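PDB 5TR9: ferredoxin-NADP reductase from Neisseria gonorrhoeae MIA_2011_03-10, which uses a bound FAD to shuttle electrons between NADP(H) and ferredoxin, or a related small electron carrier. Local coordinates for the flavin-adenine dinucleotide site. Numbering follows the deposited sequence.

The flavin-adenine dinucleotide site. Residues 50, 64-67, 80-82, 84, 87-90, 130, 133, 266-267. With FAD (flavin-adenine dinucleotide), chain B.
FAD lies in the cleft between the FAD-binding and NAD-binding domains, where strand 60-67 carries the R-x-Y-S motif of ferredoxin-NADP reductases as Arg64, Tyr66 and Ser67. Arginine suits the pyrophosphate because its long, flat cation can serve two oxygens at once. Arg64 CB lies 3.5 Å from the ribityl oxygen FAD O2'; CG stays near O2' and C3', the chain bends at chi2 (-68°), and CD passes alongside C3'. Arg64 NE then makes a salt bridge to the adenosine-side phosphate oxygen FAD O2A at 2.9 Å, CZ sits near O2P, which also neighbours NE and NH2, and NH2 at the tip donates to O1A; O2A and O1A lie close to the guanidinium plane in a side-on grip. The other phosphate sits at the start of helix 88-95, whose amide end would favour its negative charge; there Ser90 N and OG both donate to O1P.

Tyr66 is amphipathic: its ring meets the FAD pyrimidine ring edge to face, planes 59° apart, and Tyr66 OH hydrogen-bonds ribityl FAD O4' at 2.7 Å. Phe80 O accepts from flavin N3 and Val82 N donates to O2. C-terminal Phe267, its CG tucked over the main chain (chi1 57°), lays its ring flat on the adenine; branched, aliphatic Ile84 packs the opposite face, CG1 over the five-membered ring and CD1 over the six-membered one, while CG2 reaches ribose O4B. FAD N6A donates to Ser130 OG at 2.9 Å.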
loop_
_atom_site.group_PDB
_atom_site.type_symbol
_atom_site.label_atom_id
_atom_site.label_comp_id
_atom_site.label_asym_id
_atom_site.label_seq_id
_atom_site.Cartn_x
_atom_site.Cartn_y
_atom_site.Cartn_z
ATOM N N PHE A 50 0.630 3.842 8.781
ATOM C CA PHE A 50 1.152 2.563 9.241
ATOM C C PHE A 50 1.206 2.473 10.764
ATOM O O PHE A 50 1.318 3.478 11.480
ATOM C CB PHE A 50 2.540 2.266 8.622
ATOM C CG PHE A 50 3.620 3.276 8.945
ATOM C CD1 PHE A 50 4.441 3.113 10.065
ATOM C CD2 PHE A 50 3.867 4.346 8.091
ATOM C CE1 PHE A 50 5.469 4.030 10.342
ATOM C CE2 PHE A 50 4.890 5.267 8.364
ATOM C CZ PHE A 50 5.687 5.104 9.485
ATOM N N ARG A 64 8.390 -3.726 14.226
ATOM C CA ARG A 64 8.424 -3.436 12.791
ATOM C C ARG A 64 7.172 -2.665 12.379
ATOM O O ARG A 64 6.110 -2.796 12.996
ATOM C CB ARG A 64 8.519 -4.719 11.941
ATOM C CG ARG A 64 9.835 -5.500 12.071
ATOM C CD ARG A 64 11.004 -4.730 11.475
ATOM N NE ARG A 64 12.215 -5.546 11.344
ATOM C CZ ARG A 64 13.104 -5.741 12.318
ATOM N NH1 ARG A 64 12.914 -5.210 13.527
ATOM N NH2 ARG A 64 14.191 -6.481 12.089
ATOM N N ALA A 65 7.293 -1.893 11.295
ATOM C CA ALA A 65 6.174 -1.105 10.779
ATOM C C ALA A 65 5.399 -1.861 9.697
ATOM O O ALA A 65 5.987 -2.572 8.870
ATOM C CB ALA A 65 6.679 0.223 10.206
ATOM N N TYR A 66 4.069 -1.684 9.692
ATOM C CA TYR A 66 3.180 -2.293 8.697
ATOM C C TYR A 66 2.062 -1.324 8.360
ATOM O O TYR A 66 1.431 -0.781 9.266
ATOM C CB TYR A 66 2.574 -3.620 9.201
ATOM C CG TYR A 66 3.683 -4.589 9.479
ATOM C CD1 TYR A 66 4.221 -5.367 8.457
ATOM C CD2 TYR A 66 4.237 -4.674 10.748
ATOM C CE1 TYR A 66 5.292 -6.205 8.697
ATOM C CE2 TYR A 66 5.301 -5.498 10.995
ATOM C CZ TYR A 66 5.814 -6.266 9.975
ATOM O OH TYR A 66 6.889 -7.071 10.239
ATOM N N SER A 67 1.800 -1.124 7.070
ATOM C CA SER A 67 0.659 -0.285 6.691
ATOM C C SER A 67 -0.657 -0.979 7.008
ATOM O O SER A 67 -0.833 -2.165 6.723
ATOM C CB SER A 67 0.695 0.028 5.198
ATOM O OG SER A 67 1.919 0.647 4.835
ATOM N N PHE A 80 -0.820 -6.859 5.752
ATOM C CA PHE A 80 -0.316 -7.699 4.665
ATOM C C PHE A 80 1.198 -7.764 4.800
ATOM O O PHE A 80 1.869 -6.732 4.700
ATOM C CB PHE A 80 -0.724 -7.107 3.303
ATOM C CG PHE A 80 -0.029 -7.722 2.104
ATOM C CD1 PHE A 80 0.277 -9.071 2.059
ATOM C CD2 PHE A 80 0.262 -6.935 0.985
ATOM C CE1 PHE A 80 0.910 -9.627 0.943
ATOM C CE2 PHE A 80 0.864 -7.487 -0.142
ATOM C CZ PHE A 80 1.193 -8.827 -0.165
ATOM N N ALA A 81 1.736 -8.965 5.038
ATOM C CA ALA A 81 3.171 -9.138 5.238
ATOM C C ALA A 81 3.766 -10.144 4.260
ATOM O O ALA A 81 3.178 -11.199 3.986
ATOM C CB ALA A 81 3.482 -9.593 6.677
ATOM N N VAL A 82 4.938 -9.801 3.731
ATOM C CA VAL A 82 5.742 -10.732 2.942
ATOM C C VAL A 82 6.766 -11.373 3.868
ATOM O O VAL A 82 7.500 -10.676 4.581
ATOM C CB VAL A 82 6.428 -10.029 1.757
ATOM C CG1 VAL A 82 7.010 -8.729 2.186
ATOM C CG2 VAL A 82 7.540 -10.902 1.179
ATOM N N ILE A 84 10.126 -12.836 4.764
ATOM C CA ILE A 84 11.466 -12.646 4.222
ATOM C C ILE A 84 12.378 -13.740 4.757
ATOM O O ILE A 84 12.407 -13.998 5.970
ATOM C CB ILE A 84 12.013 -11.254 4.588
ATOM C CG1 ILE A 84 11.099 -10.144 4.055
ATOM C CG2 ILE A 84 13.465 -11.103 4.100
ATOM C CD1 ILE A 84 11.010 -10.114 2.543
ATOM N N GLY A 87 14.580 -13.298 7.906
ATOM C CA GLY A 87 14.126 -12.114 8.601
ATOM C C GLY A 87 13.576 -12.455 9.973
ATOM O O GLY A 87 12.818 -13.418 10.135
ATOM N N PRO A 88 13.965 -11.687 11.000
ATOM C CA PRO A 88 13.537 -12.059 12.361
ATOM C C PRO A 88 12.049 -11.888 12.608
ATOM O O PRO A 88 11.440 -12.773 13.230
ATOM C CB PRO A 88 14.391 -11.147 13.259
ATOM C CG PRO A 88 14.743 -9.980 12.388
ATOM C CD PRO A 88 14.935 -10.576 11.010
ATOM N N MET A 89 11.427 -10.793 12.157
ATOM C CA MET A 89 9.986 -10.676 12.362
ATOM C C MET A 89 9.243 -11.716 11.536
ATOM O O MET A 89 8.240 -12.282 11.992
ATOM C CB MET A 89 9.493 -9.268 12.021
ATOM C CG MET A 89 8.090 -8.986 12.559
ATOM S SD MET A 89 8.142 -8.756 14.352
ATOM C CE MET A 89 6.743 -7.664 14.602
ATOM N N SER A 90 9.741 -11.992 10.326
ATOM C CA SER A 90 9.105 -12.976 9.461
ATOM C C SER A 90 9.066 -14.350 10.118
ATOM O O SER A 90 8.069 -15.067 9.994
ATOM C CB SER A 90 9.834 -13.041 8.116
ATOM O OG SER A 90 9.714 -11.792 7.452
ATOM N N SER A 130 4.381 -5.441 -1.185
ATOM C CA SER A 130 3.512 -5.103 -0.060
ATOM C C SER A 130 3.163 -3.619 -0.001
ATOM O O SER A 130 2.322 -3.237 0.819
ATOM C CB SER A 130 4.150 -5.547 1.260
ATOM O OG SER A 130 5.450 -5.000 1.416
ATOM N N ALA A 133 -0.379 -2.139 0.370
ATOM C CA ALA A 133 -1.126 -2.150 1.634
ATOM C C ALA A 133 -1.798 -0.827 1.991
ATOM O O ALA A 133 -3.015 -0.835 2.243
ATOM C CB ALA A 133 -0.194 -2.608 2.766
ATOM N N GLY A 266 8.304 1.389 1.011
ATOM C CA GLY A 266 7.529 0.287 1.574
ATOM C C GLY A 266 8.274 -0.588 2.553
ATOM O O GLY A 266 7.667 -1.448 3.204
ATOM N N PHE A 267 9.583 -0.395 2.660
ATOM C CA PHE A 267 10.395 -1.050 3.667
ATOM C C PHE A 267 11.767 -0.386 3.676
ATOM O O PHE A 267 12.006 0.539 2.888
ATOM C CB PHE A 267 10.509 -2.567 3.406
ATOM C CG PHE A 267 11.076 -2.933 2.051
ATOM C CD1 PHE A 267 12.445 -3.031 1.857
ATOM C CD2 PHE A 267 10.236 -3.217 0.988
ATOM C CE1 PHE A 267 12.971 -3.388 0.626
ATOM C CE2 PHE A 267 10.756 -3.581 -0.246
ATOM C CZ PHE A 267 12.119 -3.665 -0.426
ATOM O OXT PHE A 267 12.643 -0.759 4.465
HETATM P PA FAD B . 13.992 -7.194 8.270
HETATM O O1A FAD B . 15.188 -7.405 9.138
HETATM O O2A FAD B . 13.083 -6.030 8.648
HETATM O O5B FAD B . 14.389 -6.955 6.778
HETATM C C5B FAD B . 15.338 -7.808 6.107
HETATM C C4B FAD B . 15.372 -7.380 4.661
HETATM O O4B FAD B . 14.159 -7.820 4.017
HETATM C C3B FAD B . 15.393 -5.875 4.433
HETATM O O3B FAD B . 16.713 -5.347 4.487
HETATM C C2B FAD B . 14.806 -5.749 3.026
HETATM O O2B FAD B . 15.790 -5.992 2.026
HETATM C C1B FAD B . 13.805 -6.904 2.992
HETATM N N9A FAD B . 12.415 -6.526 3.200
HETATM C C8A FAD B . 11.820 -6.133 4.368
HETATM N N7A FAD B . 10.530 -5.908 4.258
HETATM C C5A FAD B . 10.261 -6.193 2.928
HETATM C C6A FAD B . 9.074 -6.151 2.175
HETATM N N6A FAD B . 7.893 -5.782 2.682
HETATM N N1A FAD B . 9.150 -6.484 0.866
HETATM C C2A FAD B . 10.333 -6.853 0.362
HETATM N N3A FAD B . 11.518 -6.928 0.975
HETATM C C4A FAD B . 11.410 -6.591 2.268
HETATM N N1 FAD B . 6.456 -5.010 5.344
HETATM C C2 FAD B . 5.356 -5.710 4.944
HETATM O O2 FAD B . 5.425 -6.922 4.688
HETATM N N3 FAD B . 4.146 -5.042 4.796
HETATM C C4 FAD B . 3.933 -3.691 5.022
HETATM O O4 FAD B . 2.813 -3.201 4.876
HETATM C C4X FAD B . 5.105 -2.971 5.457
HETATM N N5 FAD B . 4.997 -1.673 5.674
HETATM C C5X FAD B . 6.125 -0.992 6.091
HETATM C C6 FAD B . 6.027 0.381 6.333
HETATM C C7 FAD B . 7.131 1.114 6.751
HETATM C C7M FAD B . 6.988 2.589 7.019
HETATM C C8 FAD B . 8.360 0.465 6.948
HETATM C C8M FAD B . 9.571 1.239 7.409
HETATM C C9 FAD B . 8.463 -0.903 6.700
HETATM C C9A FAD B . 7.358 -1.636 6.281
HETATM N N10 FAD B . 7.436 -3.018 5.982
HETATM C C10 FAD B . 6.323 -3.717 5.600
HETATM C "C1'" FAD B . 8.643 -3.789 6.287
HETATM C "C2'" FAD B . 8.496 -4.440 7.675
HETATM O "O2'" FAD B . 8.560 -3.469 8.722
HETATM C "C3'" FAD B . 9.562 -5.512 7.912
HETATM O "O3'" FAD B . 10.843 -4.991 7.577
HETATM C "C4'" FAD B . 9.254 -6.850 7.237
HETATM O "O4'" FAD B . 8.096 -7.420 7.853
HETATM C "C5'" FAD B . 10.398 -7.839 7.328
HETATM O "O5'" FAD B . 10.787 -7.979 8.708
HETATM P P FAD B . 11.935 -8.991 9.125
HETATM O O1P FAD B . 11.535 -10.411 8.745
HETATM O O2P FAD B . 12.280 -8.712 10.546
HETATM O O3P FAD B . 13.144 -8.529 8.173
HETATM O O HOH W 1 0.436 -4.355 6.071
HETATM O O HOH W 2 7.288 -6.068 -1.107
HETATM O O HOH W 3 6.798 -8.617 6.083
#